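Side-chain contacts in glutathione S-transferase (Cupriavidus metallidurans, PDB 4MK3), which probably transfers glutathione to electrophilic substrates and binds glutathione sulfinic acid in its glutathione pocket: residues Asp124-Ala129 with Ala187-Arg192; Arg148-Ile153 with Pro194-Arg199. All coordinates share one frame; numbering follows the deposited sequence.

Contact 1: Asp124-Ala129 with Ala187-Arg192; sequences DAALLA and AYLDFR
Apolar contacts of A126 and L127 with the Y188 ring join helix 106-134 to helix 177-192. A126 CB comes up at the edge of the ring, near its plane, 4.0 Å from Y188 CE2. L127 reaches the phenol end instead: its CD2 lies 3.9 Å from Y188 CZ and 3.7 Å from Y188 OH, in an oblique approach, and the two side chains run at about a right angle. The ring gets there because Y188 holds CG anti to the backbone N (chi1 -174°), pointing the aromatic group at the neighbouring helix. R192 CB, one turn on, covers one face of the same ring, offset toward its rim. Beyond the ring, L189 CD2 meets A126 CB more loosely, at 4.4 Å.

These are two nearly parallel helices of the all-helical C-terminal domain of the glutathione transferase fold. The axes of the two segments come within 11.2 Å at 15°, a wide spacing that the long tyrosine side chain spans. All four touching residues are buried.

The polar group of D124 bonds away from this interface, OD1 to the hydroxyl of Y33, a residue of the ligand pocket. L127 also packs on Y33, with its side chain about 4 Å from a bound glutathione sulfinic acid.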
loop_
_atom_site.group_PDB
_atom_site.type_symbol
_atom_site.label_atom_id
_atom_site.label_comp_id
_atom_site.label_asym_id
_atom_site.label_seq_id
_atom_site.Cartn_x
_atom_site.Cartn_y
_atom_site.Cartn_z
ATOM N N ASP A 124 -6.628 -4.304 -4.318
ATOM C CA ASP A 124 -7.057 -2.906 -4.414
ATOM C C ASP A 124 -8.023 -2.748 -5.589
ATOM O O ASP A 124 -9.038 -2.068 -5.474
ATOM C CB ASP A 124 -5.868 -1.981 -4.632
ATOM C CG ASP A 124 -4.919 -1.896 -3.430
ATOM O OD1 ASP A 124 -5.311 -2.210 -2.270
ATOM O OD2 ASP A 124 -3.770 -1.431 -3.669
ATOM N N ALA A 125 -7.686 -3.375 -6.710
ATOM C CA ALA A 125 -8.499 -3.289 -7.915
ATOM C C ALA A 125 -9.831 -4.015 -7.718
ATOM O O ALA A 125 -10.891 -3.526 -8.131
ATOM C CB ALA A 125 -7.753 -3.874 -9.082
ATOM N N ALA A 126 -9.776 -5.180 -7.087
ATOM C CA ALA A 126 -10.983 -5.954 -6.828
ATOM C C ALA A 126 -11.926 -5.194 -5.891
ATOM O O ALA A 126 -13.140 -5.148 -6.122
ATOM C CB ALA A 126 -10.622 -7.322 -6.249
ATOM N N LEU A 127 -11.392 -4.602 -4.822
ATOM C CA LEU A 127 -12.212 -3.799 -3.938
ATOM C C LEU A 127 -12.870 -2.643 -4.667
ATOM O O LEU A 127 -14.040 -2.377 -4.476
ATOM C CB LEU A 127 -11.405 -3.276 -2.742
ATOM C CG LEU A 127 -11.578 -4.024 -1.415
ATOM C CD1 LEU A 127 -13.033 -4.027 -0.917
ATOM C CD2 LEU A 127 -11.057 -5.427 -1.575
ATOM N N LEU A 128 -12.112 -1.937 -5.490
ATOM C CA LEU A 128 -12.695 -0.843 -6.255
ATOM C C LEU A 128 -13.809 -1.311 -7.170
ATOM O O LEU A 128 -14.834 -0.626 -7.325
ATOM C CB LEU A 128 -11.632 -0.078 -7.040
ATOM C CG LEU A 128 -10.770 0.858 -6.183
ATOM C CD1 LEU A 128 -9.530 1.325 -6.956
ATOM C CD2 LEU A 128 -11.553 2.052 -5.671
ATOM N N ALA A 129 -13.630 -2.476 -7.784
ATOM C CA ALA A 129 -14.673 -3.001 -8.654
ATOM C C ALA A 129 -15.909 -3.355 -7.849
ATOM O O ALA A 129 -17.023 -3.116 -8.300
ATOM C CB ALA A 129 -14.163 -4.200 -9.416
ATOM N N ALA A 187 -8.104 -16.496 -3.025
ATOM C CA ALA A 187 -9.284 -16.894 -2.287
ATOM C C ALA A 187 -10.348 -15.792 -2.273
ATOM O O ALA A 187 -11.548 -16.073 -2.269
ATOM C CB ALA A 187 -8.897 -17.277 -0.838
ATOM N N TYR A 188 -9.902 -14.536 -2.250
ATOM C CA TYR A 188 -10.849 -13.428 -2.312
ATOM C C TYR A 188 -11.597 -13.401 -3.639
ATOM O O TYR A 188 -12.806 -13.175 -3.669
ATOM C CB TYR A 188 -10.172 -12.086 -2.062
ATOM C CG TYR A 188 -11.157 -10.956 -1.979
ATOM C CD1 TYR A 188 -11.967 -10.797 -0.866
ATOM C CD2 TYR A 188 -11.264 -10.021 -2.994
ATOM C CE1 TYR A 188 -12.877 -9.754 -0.784
ATOM C CE2 TYR A 188 -12.151 -8.983 -2.910
ATOM C CZ TYR A 188 -12.943 -8.846 -1.800
ATOM O OH TYR A 188 -13.866 -7.808 -1.712
ATOM N N LEU A 189 -10.880 -13.642 -4.740
ATOM C CA LEU A 189 -11.538 -13.746 -6.034
ATOM C C LEU A 189 -12.529 -14.900 -6.056
ATOM O O LEU A 189 -13.637 -14.737 -6.549
ATOM C CB LEU A 189 -10.500 -13.896 -7.140
ATOM C CG LEU A 189 -9.597 -12.689 -7.432
ATOM C CD1 LEU A 189 -8.640 -13.015 -8.590
ATOM C CD2 LEU A 189 -10.369 -11.413 -7.741
ATOM N N ASP A 190 -12.154 -16.063 -5.512
ATOM C CA ASP A 190 -13.133 -17.169 -5.396
ATOM C C ASP A 190 -14.426 -16.760 -4.660
ATOM O O ASP A 190 -15.531 -17.154 -5.020
ATOM C CB ASP A 190 -12.533 -18.360 -4.647
ATOM C CG ASP A 190 -11.448 -19.097 -5.411
ATOM O OD1 ASP A 190 -11.409 -19.100 -6.666
ATOM O OD2 ASP A 190 -10.609 -19.732 -4.735
ATOM N N PHE A 191 -14.230 -15.974 -3.609
ATOM C CA PHE A 191 -15.303 -15.573 -2.715
ATOM C C PHE A 191 -16.189 -14.496 -3.333
ATOM O O PHE A 191 -17.401 -14.630 -3.352
ATOM C CB PHE A 191 -14.658 -15.068 -1.406
ATOM C CG PHE A 191 -15.630 -14.559 -0.376
ATOM C CD1 PHE A 191 -16.626 -15.368 0.123
ATOM C CD2 PHE A 191 -15.505 -13.273 0.124
ATOM C CE1 PHE A 191 -17.507 -14.889 1.083
ATOM C CE2 PHE A 191 -16.379 -12.798 1.079
ATOM C CZ PHE A 191 -17.379 -13.613 1.552
ATOM N N ARG A 192 -15.566 -13.422 -3.832
ATOM C CA ARG A 192 -16.333 -12.252 -4.292
ATOM C C ARG A 192 -16.494 -12.097 -5.794
ATOM O O ARG A 192 -17.397 -11.392 -6.248
ATOM C CB ARG A 192 -15.695 -10.960 -3.773
ATOM C CG ARG A 192 -15.857 -10.707 -2.296
ATOM C CD ARG A 192 -17.307 -10.663 -1.882
ATOM N NE ARG A 192 -17.444 -10.048 -0.568
ATOM C CZ ARG A 192 -18.470 -10.240 0.245
ATOM N NH1 ARG A 192 -19.473 -11.035 -0.109
ATOM N NH2 ARG A 192 -18.487 -9.634 1.421
#

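Contact 2: Arg148-Ile153 with Pro194-Arg199. With GSF (L-gamma-glutamyl-3-sulfino-L-alanylglycine), chain E.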
loop_
_atom_site.group_PDB
_atom_site.type_symbol
_atom_site.label_atom_id
_atom_site.label_comp_id
_atom_site.label_asym_id
_atom_site.label_seq_id
_atom_site.Cartn_x
_atom_site.Cartn_y
_atom_site.Cartn_z
ATOM N N ARG A 148 -11.175 -0.856 -16.294
ATOM C CA ARG A 148 -9.779 -0.620 -15.956
ATOM C C ARG A 148 -9.370 -1.495 -14.775
ATOM O O ARG A 148 -8.322 -2.166 -14.773
ATOM C CB ARG A 148 -9.559 0.863 -15.615
ATOM C CG ARG A 148 -8.097 1.232 -15.367
ATOM C CD ARG A 148 -7.923 2.711 -15.008
ATOM N NE ARG A 148 -6.510 3.084 -15.010
ATOM C CZ ARG A 148 -5.814 3.424 -16.095
ATOM N NH1 ARG A 148 -6.381 3.448 -17.299
ATOM N NH2 ARG A 148 -4.530 3.736 -15.970
ATOM N N GLN A 149 -10.170 -1.480 -13.726
ATOM C CA GLN A 149 -9.817 -2.276 -12.564
ATOM C C GLN A 149 -9.811 -3.768 -12.873
ATOM O O GLN A 149 -8.918 -4.493 -12.411
ATOM C CB GLN A 149 -10.749 -1.963 -11.384
ATOM C CG GLN A 149 -10.790 -0.467 -10.975
ATOM C CD GLN A 149 -9.409 0.163 -10.728
ATOM O OE1 GLN A 149 -9.174 1.334 -11.058
ATOM N NE2 GLN A 149 -8.528 -0.586 -10.149
ATOM N N ARG A 150 -10.791 -4.238 -13.637
ATOM C CA ARG A 150 -10.825 -5.649 -13.985
ATOM C C ARG A 150 -9.633 -6.025 -14.861
ATOM O O ARG A 150 -9.103 -7.128 -14.739
ATOM C CB ARG A 150 -12.156 -6.023 -14.624
ATOM C CG ARG A 150 -13.249 -6.177 -13.578
ATOM C CD ARG A 150 -14.595 -6.441 -14.241
ATOM N NE ARG A 150 -15.660 -6.610 -13.253
ATOM C CZ ARG A 150 -16.070 -7.782 -12.776
ATOM N NH1 ARG A 150 -15.511 -8.909 -13.182
ATOM N NH2 ARG A 150 -17.049 -7.825 -11.879
ATOM N N SER A 151 -9.170 -5.109 -15.702
ATOM C CA SER A 151 -7.980 -5.384 -16.502
ATOM C C SER A 151 -6.730 -5.517 -15.621
ATOM O O SER A 151 -5.852 -6.316 -15.930
ATOM C CB SER A 151 -7.771 -4.317 -17.568
ATOM O OG SER A 151 -8.777 -4.417 -18.560
ATOM N N LYS A 152 -6.645 -4.761 -14.525
ATOM C CA LYS A 152 -5.507 -4.872 -13.631
ATOM C C LYS A 152 -5.542 -6.242 -12.984
ATOM O O LYS A 152 -4.501 -6.847 -12.756
ATOM C CB LYS A 152 -5.558 -3.822 -12.524
ATOM C CG LYS A 152 -5.396 -2.376 -13.017
ATOM C CD LYS A 152 -5.398 -1.408 -11.821
ATOM C CE LYS A 152 -5.475 0.057 -12.238
ATOM N NZ LYS A 152 -4.318 0.428 -13.104
ATOM N N ILE A 153 -6.736 -6.713 -12.628
ATOM C CA ILE A 153 -6.840 -8.022 -11.986
ATOM C C ILE A 153 -6.322 -9.097 -12.942
ATOM O O ILE A 153 -5.509 -9.941 -12.537
ATOM C CB ILE A 153 -8.281 -8.340 -11.549
ATOM C CG1 ILE A 153 -8.742 -7.350 -10.475
ATOM C CG2 ILE A 153 -8.391 -9.779 -11.030
ATOM C CD1 ILE A 153 -10.271 -7.371 -10.196
ATOM N N PRO A 194 -16.487 -14.847 -8.404
ATOM C CA PRO A 194 -16.427 -16.179 -9.018
ATOM C C PRO A 194 -16.501 -16.130 -10.543
ATOM O O PRO A 194 -16.151 -17.122 -11.188
ATOM C CB PRO A 194 -17.650 -16.888 -8.435
ATOM C CG PRO A 194 -18.575 -15.790 -8.029
ATOM C CD PRO A 194 -17.677 -14.681 -7.562
ATOM N N ASP A 195 -16.921 -14.996 -11.102
ATOM C CA ASP A 195 -16.949 -14.783 -12.556
ATOM C C ASP A 195 -15.580 -14.574 -13.200
ATOM O O ASP A 195 -15.445 -14.675 -14.422
ATOM C CB ASP A 195 -17.823 -13.568 -12.889
ATOM C CG ASP A 195 -17.409 -12.318 -12.112
ATOM O OD1 ASP A 195 -17.388 -12.369 -10.862
ATOM O OD2 ASP A 195 -17.095 -11.286 -12.745
ATOM N N ILE A 196 -14.572 -14.244 -12.403
ATOM C CA ILE A 196 -13.223 -14.096 -12.919
ATOM C C ILE A 196 -12.564 -15.468 -12.880
ATOM O O ILE A 196 -12.118 -15.932 -11.836
ATOM C CB ILE A 196 -12.419 -13.042 -12.118
ATOM C CG1 ILE A 196 -13.099 -11.674 -12.254
ATOM C CG2 ILE A 196 -10.968 -12.983 -12.595
ATOM C CD1 ILE A 196 -12.460 -10.540 -11.448
ATOM N N ALA A 197 -12.502 -16.118 -14.046
ATOM C CA ALA A 197 -12.201 -17.539 -14.104
ATOM C C ALA A 197 -10.707 -17.853 -14.099
ATOM O O ALA A 197 -10.204 -18.557 -14.985
ATOM C CB ALA A 197 -12.864 -18.143 -15.332
ATOM N N TRP A 198 -9.995 -17.370 -13.085
ATOM C CA TRP A 198 -8.557 -17.560 -13.031
ATOM C C TRP A 198 -8.156 -19.029 -12.978
ATOM O O TRP A 198 -7.085 -19.390 -13.430
ATOM C CB TRP A 198 -7.950 -16.790 -11.862
ATOM C CG TRP A 198 -8.360 -17.252 -10.486
ATOM C CD1 TRP A 198 -9.387 -16.760 -9.728
ATOM C CD2 TRP A 198 -7.740 -18.269 -9.701
ATOM N NE1 TRP A 198 -9.443 -17.414 -8.529
ATOM C CE2 TRP A 198 -8.435 -18.337 -8.476
ATOM C CE3 TRP A 198 -6.662 -19.133 -9.911
ATOM C CZ2 TRP A 198 -8.098 -19.240 -7.478
ATOM C CZ3 TRP A 198 -6.323 -20.020 -8.922
ATOM C CH2 TRP A 198 -7.030 -20.067 -7.710
ATOM N N ARG A 199 -9.009 -19.873 -12.415
ATOM C CA ARG A 199 -8.691 -21.299 -12.244
ATOM C C ARG A 199 -8.618 -22.049 -13.567
ATOM O O ARG A 199 -7.887 -23.026 -13.700
ATOM C CB ARG A 199 -9.738 -21.951 -11.339
ATOM C CG ARG A 199 -9.619 -21.485 -9.897
ATOM C CD ARG A 199 -10.767 -22.004 -9.046
ATOM N NE ARG A 199 -10.468 -21.710 -7.657
ATOM C CZ ARG A 199 -9.708 -22.484 -6.886
ATOM N NH1 ARG A 199 -9.430 -22.125 -5.628
ATOM N NH2 ARG A 199 -9.237 -23.632 -7.365
HETATM C CB1 GSF E . 0.243 3.636 -5.703
HETATM C CG1 GSF E . 0.816 4.303 -6.946
HETATM C CD1 GSF E . -0.250 4.968 -7.790
HETATM O OE1 GSF E . -1.443 4.832 -7.601
HETATM C C1 GSF E . 2.449 3.107 -4.694
HETATM O O11 GSF E . 3.381 3.322 -5.509
HETATM O O12 GSF E . 2.617 3.393 -3.478
HETATM N N1 GSF E . 0.480 1.806 -4.100
HETATM C CA1 GSF E . 1.149 2.525 -5.182
HETATM N N2 GSF E . 0.206 5.787 -8.812
HETATM C CA2 GSF E . -0.711 6.418 -9.701
HETATM C CB2 GSF E . -0.084 7.631 -10.304
HETATM S SG2 GSF E . -0.020 9.017 -9.225
HETATM O O1S GSF E . 0.074 10.206 -10.090
HETATM O O2S GSF E . 1.157 8.869 -8.320
HETATM C C2 GSF E . -0.962 5.545 -10.911
HETATM O O2 GSF E . -0.025 5.032 -11.517
HETATM N N3 GSF E . -2.281 5.365 -11.312
HETATM C CA3 GSF E . -2.563 4.595 -12.489
HETATM C C3 GSF E . -3.745 3.638 -12.289
HETATM O O31 GSF E . -4.232 3.071 -13.313
HETATM O O32 GSF E . -4.222 3.419 -11.156
HETATM O O HOH W 1 -18.456 -9.614 -10.498
#
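R150 and D195 close the outer side of this contact with a salt bridge, while I153 and I196 pack beneath it. Both segments belong to the helical C-terminal domain of the glutathione transferase fold: 148-153 is a piece of helix 143-164, whereas residues 194-199 form the end of the link from helix 177-192 and the first residues of helix 198-201. R150 stretches out fully from CG to NE, which carries its guanidinium to the loop, and NH1 donates to D195 OD2 at 2.9 Å. The acceptor is met nearly along its C-O axis, but lies 18° out of the guanidinium plane; guanidinium and carboxylate are turned 53° apart. With CG between the backbone N and the carbonyl carbon, D195 turns its carboxylate to the R150 guanidinium. A water in the guanidinium plane accepts from R150 NH2 at 2.7 Å and gives a weak bond to D195 OD1, so a second link joins the charged groups.

I196, with CG1 anti to its carbonyl carbon (chi1 -62°), puts CD1 4.0 Å from I153 CD1 as the two side chains cross at about a right angle. I196 CG1 also lies obliquely, 3.8 Å from R150 NH1, beside the arginine end of the bridge. L157, further along helix 143-164, packs on I196 too. A197, the centre of an inverse gamma turn, sits at the N-cap position of helix 198-201.

R148 and K152 turn elsewhere, to a glutathione sulfinic acid whose other hydrogen-bonding partners include S31, K70 and S85 of the second subunit. Three donors converge on one carboxylate oxygen: R148 NE and NH2 reach GSF O31 from the guanidinium edge, and K152, its chain bent at chi4, brings NZ to 2.7 Å from GSF O31.

How the contacts relate
Contact 1 and contact 2 lie about 8 Å apart, centre to centre, in the helical C-terminal domain, on the same side of the chain's centre. Their segments alternate along the chain: 124-129, 148-153, 187-192, then 194-199. Helix 143-164 follows helix 106-134 and precedes helix 177-192, whose last turn leads into the loop of contact 2. The two contacts touch directly: A126 CA lies 3.7 Å from I153 CD1, and D190 OD2 of the helix end forms a salt bridge with R199 NH1 at 2.8 Å. The combined layer borders two glutathione sulfinic acid molecules, one close to L127 and the other, gripped by R148 and K152, bound largely by the second subunit.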